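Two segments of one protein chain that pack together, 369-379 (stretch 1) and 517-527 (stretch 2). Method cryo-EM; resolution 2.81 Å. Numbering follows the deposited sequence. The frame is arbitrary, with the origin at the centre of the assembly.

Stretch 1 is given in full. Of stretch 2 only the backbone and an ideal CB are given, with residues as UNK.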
# COMPACT_ATOMS: atom_id res chain seq x y z
N GLY A 369 9.92 -21.40 22.03
CA GLY A 369 9.03 -21.26 20.87
C GLY A 369 9.11 -19.91 20.19
O GLY A 369 9.16 -19.84 18.96
N LEU A 370 9.10 -18.81 20.96
CA LEU A 370 9.24 -17.50 20.33
C LEU A 370 10.64 -17.27 19.78
O LEU A 370 10.80 -16.57 18.77
CB LEU A 370 8.86 -16.38 21.30
CG LEU A 370 7.41 -15.92 21.36
CD1 LEU A 370 7.23 -14.98 22.50
CD2 LEU A 370 7.14 -15.17 20.08
N PHE A 371 11.66 -17.87 20.41
CA PHE A 371 13.00 -17.82 19.83
C PHE A 371 13.05 -18.50 18.47
O PHE A 371 13.58 -17.93 17.52
CB PHE A 371 14.02 -18.44 20.78
CG PHE A 371 15.37 -18.56 20.19
CD1 PHE A 371 16.14 -17.44 19.96
CD2 PHE A 371 15.88 -19.79 19.84
CE1 PHE A 371 17.37 -17.54 19.39
CE2 PHE A 371 17.11 -19.90 19.27
CZ PHE A 371 17.86 -18.77 19.05
N LEU A 372 12.50 -19.71 18.36
CA LEU A 372 12.53 -20.39 17.06
C LEU A 372 11.63 -19.72 16.04
O LEU A 372 11.97 -19.66 14.85
CB LEU A 372 12.17 -21.85 17.22
CG LEU A 372 13.21 -22.72 17.91
CD1 LEU A 372 12.63 -24.07 18.14
CD2 LEU A 372 14.42 -22.82 17.04
N ALA A 373 10.49 -19.17 16.47
CA ALA A 373 9.57 -18.51 15.55
C ALA A 373 10.14 -17.22 14.99
O ALA A 373 9.76 -16.81 13.89
CB ALA A 373 8.24 -18.24 16.25
N PHE A 374 11.03 -16.56 15.73
CA PHE A 374 11.77 -15.46 15.13
C PHE A 374 13.02 -15.88 14.37
O PHE A 374 13.35 -15.26 13.36
CB PHE A 374 12.16 -14.44 16.20
CG PHE A 374 11.18 -13.36 16.37
CD1 PHE A 374 11.25 -12.25 15.52
CD2 PHE A 374 10.19 -13.40 17.31
CE1 PHE A 374 10.37 -11.23 15.64
CE2 PHE A 374 9.30 -12.37 17.44
CZ PHE A 374 9.39 -11.28 16.59
N TRP A 375 13.72 -16.92 14.82
CA TRP A 375 14.99 -17.28 14.20
C TRP A 375 14.81 -17.92 12.84
O TRP A 375 15.58 -17.64 11.93
CB TRP A 375 15.78 -18.23 15.10
CG TRP A 375 17.15 -18.45 14.59
CD1 TRP A 375 17.58 -19.46 13.79
CD2 TRP A 375 18.29 -17.64 14.85
NE1 TRP A 375 18.91 -19.32 13.52
CE2 TRP A 375 19.37 -18.21 14.16
CE3 TRP A 375 18.50 -16.48 15.59
CZ2 TRP A 375 20.63 -17.66 14.19
CZ3 TRP A 375 19.75 -15.95 15.62
CH2 TRP A 375 20.80 -16.54 14.94
N LEU A 376 13.84 -18.83 12.70
CA LEU A 376 13.81 -19.66 11.50
C LEU A 376 13.41 -18.91 10.23
O LEU A 376 14.14 -19.02 9.23
CB LEU A 376 12.96 -20.91 11.74
CG LEU A 376 13.38 -21.88 12.84
CD1 LEU A 376 12.49 -23.09 12.81
CD2 LEU A 376 14.82 -22.29 12.74
N PRO A 377 12.33 -18.12 10.17
CA PRO A 377 12.05 -17.42 8.90
C PRO A 377 12.91 -16.20 8.62
O PRO A 377 12.84 -15.68 7.50
CB PRO A 377 10.59 -17.00 9.06
CG PRO A 377 10.40 -16.85 10.45
CD PRO A 377 11.20 -17.91 11.09
N LEU A 378 13.72 -15.73 9.56
CA LEU A 378 14.33 -14.41 9.43
C LEU A 378 15.85 -14.37 9.55
O LEU A 378 16.44 -13.37 9.16
CB LEU A 378 13.74 -13.45 10.46
CG LEU A 378 12.31 -12.96 10.24
CD1 LEU A 378 11.77 -12.30 11.47
CD2 LEU A 378 12.29 -11.98 9.11
N ASN A 379 16.50 -15.41 10.08
CA ASN A 379 17.93 -15.32 10.35
C ASN A 379 18.71 -16.50 9.78
O ASN A 379 19.70 -16.92 10.37
CB ASN A 379 18.20 -15.23 11.86
CG ASN A 379 17.72 -13.95 12.46
OD1 ASN A 379 17.74 -12.91 11.82
ND2 ASN A 379 17.32 -13.99 13.71
N UNK A 517 3.24 -16.37 6.01
CA UNK A 517 2.62 -16.81 7.26
C UNK A 517 3.59 -16.66 8.43
O UNK A 517 3.21 -16.16 9.50
CB UNK A 517 2.15 -18.26 7.14
N UNK A 518 4.85 -17.04 8.22
CA UNK A 518 5.82 -17.14 9.30
C UNK A 518 6.19 -15.77 9.86
O UNK A 518 6.19 -15.56 11.08
CB UNK A 518 7.08 -17.86 8.81
N UNK A 519 6.49 -14.82 8.97
CA UNK A 519 6.89 -13.48 9.38
C UNK A 519 5.75 -12.75 10.07
O UNK A 519 5.95 -12.07 11.09
CB UNK A 519 7.37 -12.68 8.17
N UNK A 520 4.54 -12.90 9.54
CA UNK A 520 3.38 -12.22 10.09
C UNK A 520 3.06 -12.76 11.48
O UNK A 520 2.77 -12.00 12.41
CB UNK A 520 2.17 -12.38 9.16
N UNK A 521 3.19 -14.08 11.65
CA UNK A 521 2.96 -14.71 12.95
C UNK A 521 3.98 -14.25 13.98
O UNK A 521 3.62 -13.99 15.14
CB UNK A 521 3.00 -16.23 12.82
N UNK A 522 5.25 -14.15 13.58
CA UNK A 522 6.30 -13.74 14.50
C UNK A 522 6.08 -12.32 15.02
O UNK A 522 6.14 -12.07 16.23
CB UNK A 522 7.66 -13.84 13.81
N UNK A 523 5.75 -11.39 14.11
CA UNK A 523 5.57 -10.00 14.53
C UNK A 523 4.32 -9.84 15.39
O UNK A 523 4.34 -9.15 16.43
CB UNK A 523 5.49 -9.08 13.31
N UNK A 524 3.21 -10.50 15.02
CA UNK A 524 1.98 -10.33 15.79
C UNK A 524 2.06 -10.99 17.16
O UNK A 524 1.52 -10.47 18.13
CB UNK A 524 0.79 -10.90 15.01
N UNK A 525 2.77 -12.12 17.26
CA UNK A 525 2.94 -12.76 18.56
C UNK A 525 3.84 -11.94 19.47
O UNK A 525 3.60 -11.87 20.69
CB UNK A 525 3.51 -14.17 18.39
N UNK A 526 4.86 -11.28 18.91
CA UNK A 526 5.69 -10.38 19.70
C UNK A 526 4.89 -9.21 20.25
O UNK A 526 5.04 -8.83 21.42
CB UNK A 526 6.86 -9.86 18.86
N UNK A 527 4.02 -8.62 19.41
CA UNK A 527 3.21 -7.50 19.87
C UNK A 527 2.20 -7.92 20.94
O UNK A 527 1.96 -7.18 21.90
CB UNK A 527 2.48 -6.87 18.69

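Two helices pack here, with axes 9.2 Å apart at closest approach and running at 143° to each other.

Position 517 has nothing of stretch 1 within 5.5 Å of its ideal CB. Many residues would do. It is Val517.

At 518, CA-to-CB points toward stretch 1, and the ideal CB already lies 3.6 Å from Pro377 CB. Glycine, alanine or serine would suit. The residue is Ala518; its CB packs against Pro377 CB at 3.7 Å.

Position 519 points sideways. Its ideal CB is 5.1 Å from Leu378 CD2, so a longer side chain can reach along stretch 1. Pro377 O offers an acceptor, and Leu378 an apolar surface. Leucine, methionine, lysine or arginine could fit. It is Arg519. One face of the guanidinium lies against Leu378 CD2, 3.6 Å from Arg519 NE. Pro377 O is at the edge, 4.0 Å from Arg519 NE, and no hydrogen bond forms.

Position 520 is out of reach and little constrained by stretch 1. It is Arg520, whose partners lie elsewhere in the structure.

Position 521 points sideways, with no atom of stretch 1 within 5.5 Å of its ideal CB. A medium or large side chain has room on this side. It is Phe521; Phe521 CE2 lies 4.6 Å from Ala373 CB.

Position 522 is tight. CA-to-CB points toward stretch 1, and the ideal CB is 3.6 Å from Ala373 O and 4.2 Å from Phe374 CZ. Small residues are favoured. Ala522 places its CB over one face of the Phe374 ring, 4.0 Å from the centroid and 5° off the normal, a CH-pi contact.

Position 523 points away, so stretch 1 sets little limit. Val523 is deposited.

Position 524 is out of reach, so stretch 1 sets no preference and many helix-compatible residues would serve. It is Leu524.

At 525 CA-to-CB points toward stretch 1, and the ideal CB is 4.1 Å from Leu370 CD2. Alanine, serine, threonine or valine is plausible. Thr525 puts CG2 3.8 Å from Leu370 CD2. Thr525 OG1 donates to Phe521 O at 2.5 Å, turning the hydroxyl back to its own helix.

Position 526 also points toward stretch 1, its ideal CB 3.7 Å from Phe374 CZ. An apolar residue suits. Leu526 brings CD2 to 3.7 Å from Phe374 CZ.

Position 527 is likewise out of reach; many helix-compatible residues would serve. It is Leu527.

Stretch 2 (517-527) VARRFAVLTLL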
# COMPACT_ATOMS: atom_id res chain seq x y z
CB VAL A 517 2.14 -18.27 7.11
CG1 VAL A 517 1.62 -18.80 8.41
CG2 VAL A 517 1.06 -18.38 6.06
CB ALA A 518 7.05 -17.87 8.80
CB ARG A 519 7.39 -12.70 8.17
CG ARG A 519 8.67 -13.22 7.58
CD ARG A 519 9.25 -12.28 6.54
NE ARG A 519 10.53 -12.77 6.04
CZ ARG A 519 11.32 -12.11 5.21
NH1 ARG A 519 10.99 -10.90 4.78
NH2 ARG A 519 12.47 -12.64 4.83
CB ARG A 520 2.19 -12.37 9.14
CG ARG A 520 1.09 -11.41 9.43
CD ARG A 520 -0.09 -11.58 8.51
NE ARG A 520 0.20 -11.30 7.12
CZ ARG A 520 -0.71 -11.33 6.16
NH1 ARG A 520 -0.37 -11.07 4.91
NH2 ARG A 520 -1.97 -11.57 6.45
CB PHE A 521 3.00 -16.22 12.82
CG PHE A 521 2.78 -16.94 14.11
CD1 PHE A 521 1.51 -17.04 14.66
CD2 PHE A 521 3.84 -17.52 14.79
CE1 PHE A 521 1.31 -17.70 15.84
CE2 PHE A 521 3.64 -18.18 15.98
CZ PHE A 521 2.38 -18.26 16.50
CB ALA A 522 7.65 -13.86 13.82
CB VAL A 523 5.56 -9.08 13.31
CG1 VAL A 523 5.37 -7.65 13.72
CG2 VAL A 523 6.84 -9.24 12.54
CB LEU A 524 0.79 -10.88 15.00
CG LEU A 524 0.43 -10.13 13.73
CD1 LEU A 524 -0.69 -10.83 13.01
CD2 LEU A 524 0.06 -8.70 14.03
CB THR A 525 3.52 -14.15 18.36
OG1 THR A 525 2.75 -14.83 17.37
CG2 THR A 525 3.42 -14.94 19.64
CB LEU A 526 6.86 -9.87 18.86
CG LEU A 526 7.81 -8.92 19.59
CD1 LEU A 526 8.53 -9.65 20.68
CD2 LEU A 526 8.78 -8.30 18.63
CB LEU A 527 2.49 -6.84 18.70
CG LEU A 527 3.38 -6.10 17.71
CD1 LEU A 527 2.56 -5.59 16.56
CD2 LEU A 527 4.11 -4.97 18.39
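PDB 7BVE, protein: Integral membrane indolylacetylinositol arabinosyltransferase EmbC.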